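Local coordinates for protein epoxyqueuosine reductase (Streptococcus thermophilus, PDB 5D6S) that belongs to the epoxyqueuosine reductase (QueG) family and holds a cobalamin and two iron-sulfur clusters, at residues E80-I94 with E151-D163. Numbering follows the deposited sequence.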
ATOM      1  N   GLU A  80      -0.336   5.248  22.871  1.00 65.07           N
ATOM      2  CA  GLU A  80      -0.770   6.357  21.984  1.00 70.13           C
ATOM      3  C   GLU A  80      -1.767   5.879  20.899  1.00 71.54           C
ATOM      4  O   GLU A  80      -2.491   6.672  20.277  1.00 62.21           O
ATOM      5  CB  GLU A  80       0.440   7.062  21.335  1.00 71.39           C
ATOM      6  CG  GLU A  80       1.067   8.119  22.232  1.00 71.12           C
ATOM      7  CD  GLU A  80       2.370   8.722  21.721  1.00 74.29           C
ATOM      8  OE1 GLU A  80       2.979   9.487  22.501  1.00 72.50           O
ATOM      9  OE2 GLU A  80       2.807   8.446  20.580  1.00 76.11           O
ATOM     10  N   ARG A  81      -1.776   4.570  20.695  1.00 68.00           N
ATOM     11  CA  ARG A  81      -2.580   3.939  19.679  1.00 68.21           C
ATOM     12  C   ARG A  81      -4.046   3.733  20.078  1.00 68.67           C
ATOM     13  O   ARG A  81      -4.948   3.797  19.232  1.00 70.74           O
ATOM     14  CB  ARG A  81      -1.964   2.590  19.376  1.00 65.92           C
ATOM     15  CG  ARG A  81      -2.033   2.243  17.922  1.00 64.63           C
ATOM     16  CD  ARG A  81      -0.706   2.387  17.222  1.00 58.96           C
ATOM     17  NE  ARG A  81      -0.636   1.284  16.287  1.00 59.57           N
ATOM     18  CZ  ARG A  81      -1.250   1.218  15.108  1.00 59.45           C
ATOM     19  NH1 ARG A  81      -1.133   0.114  14.395  1.00 62.99           N
ATOM     20  NH2 ARG A  81      -1.942   2.234  14.620  1.00 70.37           N
ATOM     21  N   ILE A  82      -4.268   3.490  21.367  1.00 72.49           N
ATOM     22  CA  ILE A  82      -5.596   3.162  21.915  1.00 72.23           C
ATOM     23  C   ILE A  82      -6.241   4.285  22.755  1.00 74.75           C
ATOM     24  O   ILE A  82      -7.457   4.296  22.925  1.00 65.52           O
ATOM     25  CB  ILE A  82      -5.566   1.888  22.786  1.00 72.92           C
ATOM     26  CG1 ILE A  82      -4.222   1.724  23.467  1.00 76.48           C
ATOM     27  CG2 ILE A  82      -5.840   0.655  21.945  1.00 76.99           C
ATOM     28  CD1 ILE A  82      -4.286   0.831  24.674  1.00 78.17           C
ATOM     29  N   TYR A  83      -5.441   5.224  23.257  1.00 70.69           N
ATOM     30  CA  TYR A  83      -5.945   6.299  24.113  1.00 69.75           C
ATOM     31  C   TYR A  83      -5.893   7.643  23.395  1.00 66.38           C
ATOM     32  O   TYR A  83      -4.888   8.366  23.498  1.00 73.39           O
ATOM     33  CB  TYR A  83      -5.127   6.375  25.426  1.00 77.99           C
ATOM     34  CG  TYR A  83      -5.129   5.095  26.251  1.00 79.40           C
ATOM     35  CD1 TYR A  83      -6.324   4.432  26.541  1.00 83.64           C
ATOM     36  CD2 TYR A  83      -3.945   4.556  26.747  1.00 74.88           C
ATOM     37  CE1 TYR A  83      -6.345   3.259  27.286  1.00 86.64           C
ATOM     38  CE2 TYR A  83      -3.951   3.384  27.490  1.00 83.19           C
ATOM     39  CZ  TYR A  83      -5.158   2.736  27.762  1.00 85.13           C
ATOM     40  OH  TYR A  83      -5.171   1.558  28.482  1.00 79.33           O
ATOM     41  N   PRO A  84      -6.979   8.018  22.701  1.00 62.24           N
ATOM     42  CA  PRO A  84      -7.021   9.265  21.926  1.00 68.19           C
ATOM     43  C   PRO A  84      -6.655  10.536  22.685  1.00 72.08           C
ATOM     44  O   PRO A  84      -6.203  11.512  22.070  1.00 66.66           O
ATOM     45  CB  PRO A  84      -8.474   9.356  21.471  1.00 64.72           C
ATOM     46  CG  PRO A  84      -8.927   7.968  21.417  1.00 67.55           C
ATOM     47  CD  PRO A  84      -8.218   7.256  22.539  1.00 68.38           C
ATOM     48  N   LYS A  85      -6.847  10.530  23.999  1.00 80.36           N
ATOM     49  CA  LYS A  85      -6.555  11.720  24.798  1.00 91.54           C
ATOM     50  C   LYS A  85      -5.060  12.023  24.852  1.00 83.89           C
ATOM     51  O   LYS A  85      -4.669  13.168  25.085  1.00 84.14           O
ATOM     52  CB  LYS A  85      -7.148  11.606  26.208  1.00 98.37           C
ATOM     53  CG  LYS A  85      -8.657  11.790  26.244  1.00102.87           C
ATOM     54  CD  LYS A  85      -9.254  11.339  27.569  1.00106.03           C
ATOM     55  CE  LYS A  85     -10.726  10.972  27.409  1.00110.88           C
ATOM     56  NZ  LYS A  85     -11.231  10.287  28.629  1.00103.59           N
ATOM     57  N   LEU A  86      -4.232  11.005  24.623  1.00 78.62           N
ATOM     58  CA  LEU A  86      -2.781  11.205  24.523  1.00 71.08           C
ATOM     59  C   LEU A  86      -2.371  12.005  23.283  1.00 64.31           C
ATOM     60  O   LEU A  86      -1.318  12.604  23.264  1.00 56.53           O
ATOM     61  CB  LEU A  86      -2.054   9.866  24.550  1.00 68.38           C
ATOM     62  CG  LEU A  86      -2.144   9.113  25.878  1.00 73.30           C
ATOM     63  CD1 LEU A  86      -1.376   7.793  25.823  1.00 75.24           C
ATOM     64  CD2 LEU A  86      -1.606   9.956  27.021  1.00 73.52           C
ATOM     65  N   SER A  87      -3.215  12.015  22.258  1.00 69.88           N
ATOM     66  CA  SER A  87      -3.005  12.861  21.078  1.00 68.89           C
ATOM     67  C   SER A  87      -3.632  14.255  21.208  1.00 74.65           C
ATOM     68  O   SER A  87      -3.249  15.158  20.463  1.00 81.73           O
ATOM     69  CB  SER A  87      -3.566  12.192  19.807  1.00 65.53           C
ATOM     70  OG  SER A  87      -2.855  11.020  19.467  1.00 61.01           O
ATOM     71  N   LEU A  88      -4.624  14.418  22.085  1.00 79.94           N
ATOM     72  CA  LEU A  88      -5.301  15.720  22.224  1.00 81.64           C
ATOM     73  C   LEU A  88      -5.484  16.242  23.683  1.00 90.13           C
ATOM     74  O   LEU A  88      -5.052  17.357  23.984  1.00 93.69           O
ATOM     75  CB  LEU A  88      -6.625  15.738  21.442  1.00 70.98           C
ATOM     76  CG  LEU A  88      -7.302  17.112  21.226  1.00 66.73           C
ATOM     77  CD1 LEU A  88      -6.364  18.206  20.748  1.00 58.99           C
ATOM     78  CD2 LEU A  88      -8.463  17.000  20.244  1.00 71.62           C
ATOM     79  N   GLU A  89      -6.121  15.467  24.565  1.00 84.53           N
ATOM     80  CA  GLU A  89      -6.416  15.902  25.964  1.00 83.30           C
ATOM     81  C   GLU A  89      -7.852  16.392  26.047  1.00 77.87           C
ATOM     82  O   GLU A  89      -8.659  15.817  26.780  1.00 81.65           O
ATOM     83  CB  GLU A  89      -5.471  16.991  26.509  1.00 75.60           C
ATOM     84  N   SER A  90      -8.183  17.433  25.285  1.00 74.58           N
ATOM     85  CA  SER A  90      -9.575  17.939  25.201  1.00 75.83           C
ATOM     86  C   SER A  90     -10.491  17.098  24.291  1.00 77.54           C
ATOM     87  O   SER A  90     -11.504  17.593  23.781  1.00 77.61           O
ATOM     88  CB  SER A  90      -9.586  19.396  24.729  1.00 72.40           C
ATOM     89  OG  SER A  90      -9.381  19.478  23.338  1.00 75.84           O
ATOM     90  N   ALA A  91     -10.141  15.824  24.117  1.00 73.49           N
ATOM     91  CA  ALA A  91     -10.790  14.964  23.139  1.00 73.46           C
ATOM     92  C   ALA A  91     -12.150  14.516  23.619  1.00 71.31           C
ATOM     93  O   ALA A  91     -12.319  14.085  24.751  1.00 65.07           O
ATOM     94  CB  ALA A  91      -9.925  13.759  22.835  1.00 77.69           C
ATOM     95  N   LYS A  92     -13.106  14.594  22.707  1.00 78.70           N
ATOM     96  CA  LYS A  92     -14.495  14.371  23.021  1.00 81.14           C
ATOM     97  C   LYS A  92     -15.159  13.519  21.936  1.00 78.47           C
ATOM     98  O   LYS A  92     -15.815  12.538  22.236  1.00 75.32           O
ATOM     99  CB  LYS A  92     -15.189  15.727  23.167  1.00 93.92           C
ATOM    100  CG  LYS A  92     -16.270  15.754  24.227  1.00102.39           C
ATOM    101  CD  LYS A  92     -15.681  15.672  25.629  1.00108.40           C
ATOM    102  CE  LYS A  92     -16.427  14.631  26.456  1.00112.73           C
ATOM    103  NZ  LYS A  92     -15.925  14.530  27.849  1.00112.75           N
ATOM    104  N   THR A  93     -14.998  13.901  20.675  1.00 79.04           N
ATOM    105  CA  THR A  93     -15.434  13.059  19.568  1.00 84.81           C
ATOM    106  C   THR A  93     -14.324  12.909  18.516  1.00 88.98           C
ATOM    107  O   THR A  93     -13.365  13.691  18.493  1.00 89.72           O
ATOM    108  CB  THR A  93     -16.735  13.587  18.917  1.00 88.15           C
ATOM    109  OG1 THR A  93     -17.173  12.672  17.906  1.00 99.35           O
ATOM    110  CG2 THR A  93     -16.534  14.940  18.271  1.00 86.80           C
ATOM    111  N   ILE A  94     -14.442  11.875  17.678  1.00 87.47           N
ATOM    112  CA  ILE A  94     -13.534  11.644  16.535  1.00 77.79           C
ATOM    113  C   ILE A  94     -14.363  11.549  15.270  1.00 69.78           C
ATOM    114  O   ILE A  94     -15.323  10.794  15.212  1.00 67.34           O
ATOM    115  CB  ILE A  94     -12.727  10.323  16.657  1.00 74.17           C
ATOM    116  CG1 ILE A  94     -11.794  10.357  17.875  1.00 76.02           C
ATOM    117  CG2 ILE A  94     -11.898  10.096  15.407  1.00 73.53           C
ATOM    118  CD1 ILE A  94     -11.187   9.017  18.237  1.00 73.40           C
ATOM    119  N   GLU A 151     -10.984  22.731  19.001  1.00 86.04           N
ATOM    120  CA  GLU A 151      -9.643  22.146  19.051  1.00 85.62           C
ATOM    121  C   GLU A 151      -9.609  20.836  18.283  1.00 88.63           C
ATOM    122  O   GLU A 151     -10.507  20.011  18.432  1.00 76.66           O
ATOM    123  CB  GLU A 151      -9.201  21.915  20.490  1.00 81.11           C
ATOM    124  CG  GLU A 151      -8.800  23.190  21.224  1.00 79.60           C
ATOM    125  CD  GLU A 151      -8.044  22.925  22.522  1.00 85.15           C
ATOM    126  OE1 GLU A 151      -7.847  21.733  22.902  1.00 77.81           O
ATOM    127  OE2 GLU A 151      -7.620  23.923  23.151  1.00 84.23           O
ATOM    128  N   TYR A 152      -8.564  20.646  17.472  1.00 92.03           N
ATOM    129  CA  TYR A 152      -8.464  19.449  16.633  1.00 87.02           C
ATOM    130  C   TYR A 152      -7.062  18.896  16.448  1.00 80.53           C
ATOM    131  O   TYR A 152      -6.069  19.510  16.818  1.00 83.76           O
ATOM    132  CB  TYR A 152      -9.088  19.703  15.262  1.00 81.19           C
ATOM    133  CG  TYR A 152      -8.421  20.783  14.448  1.00 85.98           C
ATOM    134  CD1 TYR A 152      -8.680  22.113  14.694  1.00 85.65           C
ATOM    135  CD2 TYR A 152      -7.563  20.470  13.391  1.00 91.11           C
ATOM    136  CE1 TYR A 152      -8.096  23.106  13.927  1.00 86.97           C
ATOM    137  CE2 TYR A 152      -6.987  21.463  12.615  1.00 84.36           C
ATOM    138  CZ  TYR A 152      -7.265  22.779  12.899  1.00 80.16           C
ATOM    139  OH  TYR A 152      -6.671  23.783  12.185  1.00 93.35           O
ATOM    140  N   LYS A 153      -7.014  17.713  15.850  1.00 79.47           N
ATOM    141  CA  LYS A 153      -5.786  16.981  15.610  1.00 72.37           C
ATOM    142  C   LYS A 153      -6.063  16.001  14.470  1.00 65.60           C
ATOM    143  O   LYS A 153      -6.790  15.031  14.643  1.00 62.62           O
ATOM    144  CB  LYS A 153      -5.374  16.275  16.903  1.00 72.16           C
ATOM    145  CG  LYS A 153      -4.270  15.255  16.780  1.00 78.02           C
ATOM    146  CD  LYS A 153      -3.020  15.840  16.165  1.00 81.11           C
ATOM    147  CE  LYS A 153      -1.856  14.895  16.395  1.00 87.78           C
ATOM    148  NZ  LYS A 153      -0.808  15.130  15.375  1.00 91.77           N
ATOM    149  N   GLY A 154      -5.496  16.282  13.303  1.00 67.58           N
ATOM    150  CA  GLY A 154      -5.741  15.480  12.101  1.00 65.62           C
ATOM    151  C   GLY A 154      -4.765  14.330  11.925  1.00 55.71           C
ATOM    152  O   GLY A 154      -3.583  14.467  12.189  1.00 61.03           O
ATOM    153  N   MET A 155      -5.265  13.202  11.435  1.00 55.83           N
ATOM    154  CA  MET A 155      -4.438  12.035  11.139  1.00 60.62           C
ATOM    155  C   MET A 155      -4.810  11.408   9.795  1.00 62.19           C
ATOM    156  O   MET A 155      -5.978  11.327   9.452  1.00 72.14           O
ATOM    157  CB  MET A 155      -4.596  10.985  12.242  1.00 57.46           C
ATOM    158  CG  MET A 155      -4.000  11.418  13.553  1.00 59.91           C
ATOM    159  SD  MET A 155      -4.254  10.134  14.772  1.00 76.70           S
ATOM    160  CE  MET A 155      -3.222  10.749  16.105  1.00 76.78           C
ATOM    161  N   VAL A 156      -3.816  10.945   9.051  1.00 61.28           N
ATOM    162  CA  VAL A 156      -4.088  10.095   7.891  1.00 63.93           C
ATOM    163  C   VAL A 156      -2.889   9.171   7.628  1.00 61.23           C
ATOM    164  O   VAL A 156      -1.833   9.626   7.221  1.00 63.12           O
ATOM    165  CB  VAL A 156      -4.528  10.935   6.665  1.00 59.18           C
ATOM    166  CG1 VAL A 156      -3.706  12.197   6.560  1.00 64.42           C
ATOM    167  CG2 VAL A 156      -4.475  10.131   5.384  1.00 56.56           C
ATOM    168  N   ASP A 157      -3.072   7.890   7.957  1.00 61.98           N
ATOM    169  CA  ASP A 157      -2.074   6.828   7.821  1.00 59.64           C
ATOM    170  C   ASP A 157      -0.918   6.955   8.814  1.00 51.65           C
ATOM    171  O   ASP A 157      -0.577   5.997   9.503  1.00 53.37           O
ATOM    172  CB  ASP A 157      -1.587   6.724   6.370  1.00 63.95           C
ATOM    173  CG  ASP A 157      -0.584   5.589   6.154  1.00 70.34           C
ATOM    174  OD1 ASP A 157      -0.914   4.409   6.378  1.00 65.75           O
ATOM    175  OD2 ASP A 157       0.516   5.872   5.652  1.00 79.24           O
ATOM    176  N   THR A 158      -0.320   8.137   8.890  1.00 45.59           N
ATOM    177  CA  THR A 158       0.949   8.326   9.595  1.00 44.34           C
ATOM    178  C   THR A 158       0.759   8.694  11.033  1.00 47.38           C
ATOM    179  O   THR A 158       1.716   8.857  11.774  1.00 45.79           O
ATOM    180  CB  THR A 158       1.726   9.487   8.961  1.00 48.63           C
ATOM    181  OG1 THR A 158       0.927  10.672   8.981  1.00 48.73           O
ATOM    182  CG2 THR A 158       2.094   9.192   7.522  1.00 45.46           C
ATOM    183  N   GLY A 159      -0.496   8.853  11.443  1.00 56.17           N
ATOM    184  CA  GLY A 159      -0.830   9.103  12.842  1.00 52.05           C
ATOM    185  C   GLY A 159      -0.808   7.830  13.699  1.00 62.07           C
ATOM    186  O   GLY A 159      -0.654   6.714  13.188  1.00 59.84           O
ATOM    187  N   ALA A 160      -1.037   8.008  15.006  1.00 67.05           N
ATOM    188  CA  ALA A 160      -0.951   6.934  16.013  1.00 59.33           C
ATOM    189  C   ALA A 160      -2.180   6.032  16.097  1.00 56.96           C
ATOM    190  O   ALA A 160      -2.080   4.862  16.460  1.00 54.97           O
ATOM    191  CB  ALA A 160      -0.709   7.532  17.373  1.00 60.97           C
ATOM    192  N   LEU A 161      -3.329   6.553  15.738  1.00 52.43           N
ATOM    193  CA  LEU A 161      -4.534   5.730  15.793  1.00 62.68           C
ATOM    194  C   LEU A 161      -4.564   4.625  14.736  1.00 59.39           C
ATOM    195  O   LEU A 161      -3.927   4.720  13.678  1.00 59.32           O
ATOM    196  CB  LEU A 161      -5.805   6.592  15.678  1.00 63.98           C
ATOM    197  CG  LEU A 161      -5.977   7.591  16.830  1.00 66.90           C
ATOM    198  CD1 LEU A 161      -7.283   8.337  16.643  1.00 70.27           C
ATOM    199  CD2 LEU A 161      -5.929   6.915  18.190  1.00 67.00           C
ATOM    200  N   VAL A 162      -5.359   3.602  15.042  1.00 56.59           N
ATOM    201  CA  VAL A 162      -5.698   2.549  14.101  1.00 53.05           C
ATOM    202  C   VAL A 162      -6.815   3.091  13.206  1.00 55.41           C
ATOM    203  O   VAL A 162      -7.969   3.050  13.569  1.00 61.01           O
ATOM    204  CB  VAL A 162      -6.150   1.271  14.832  1.00 50.30           C
ATOM    205  CG1 VAL A 162      -6.388   0.160  13.832  1.00 54.61           C
ATOM    206  CG2 VAL A 162      -5.111   0.858  15.863  1.00 46.44           C
ATOM    207  N   ASP A 163      -6.449   3.624  12.043  1.00 60.50           N
ATOM    208  CA  ASP A 163      -7.385   4.312  11.144  1.00 61.64           C
ATOM    209  C   ASP A 163      -8.591   3.446  10.784  1.00 65.33           C
ATOM    210  O   ASP A 163      -9.656   3.929  10.412  1.00 59.58           O
ATOM    211  CB  ASP A 163      -6.679   4.682   9.837  1.00 64.79           C
ATOM    212  CG  ASP A 163      -5.645   5.770  10.009  1.00 72.72           C
ATOM    213  OD1 ASP A 163      -5.433   6.226  11.164  1.00 77.87           O
ATOM    214  OD2 ASP A 163      -5.041   6.164   8.976  1.00 72.29           O
TER
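In the wall of the cobalamin pocket, Arg81 on helix 78-82 lies alongside the loop Ala160-Val162, just before the helix that starts at Asp163. Its NH2 donates an almost straight hydrogen bond to Ala160 O (3.2 Å, 174° at the hydrogen); the oxygen lies in the guanidinium plane, while the donor stands above the carbonyl plane. The chain bends at chi2 (105°) and again at chi3, presenting the guanidinium edge to Ala160 O. Val162 CG2 lies over one guanidinium face, displaced toward the rim of the group, 3.7 Å from Arg81 NH2. A long side chain with several N-H groups suits this place, because Arg81 NH1 is left to bond the cobalamin; Leu161 O accepts from N62 of the cobalamin, while Asp163 N donates to its O63. Behind the arginine, the small Ala160 lets the two backbones come close, its CB 3.5 Å from Glu80 O, and Leu161 brings CD2 to within 3.4 Å of Arg81 O. Leu161 CD1 also meets CD1 of Ile94, on strand 93-100 of the four-stranded antiparallel sheet, at 4.3 Å. Strand 152-155 is an outermost strand of that sheet, separated from 93-100 by 190-197. From it the extended Met155 brings its methyl CE to Ser87 OG (3.4 Å), Leu88 lays its branched end over the backbone of Glu151 and Tyr152 while also touching Ile196 of the intervening strand, and the aliphatic part of Lys153 passes Ser87 O. At the far end Ser90 OG donates to Glu151 OE1 (2.8 Å) from the anti side, tilted out of the carboxylate plane, a short hydroxyl meeting a long, exposed carboxylate.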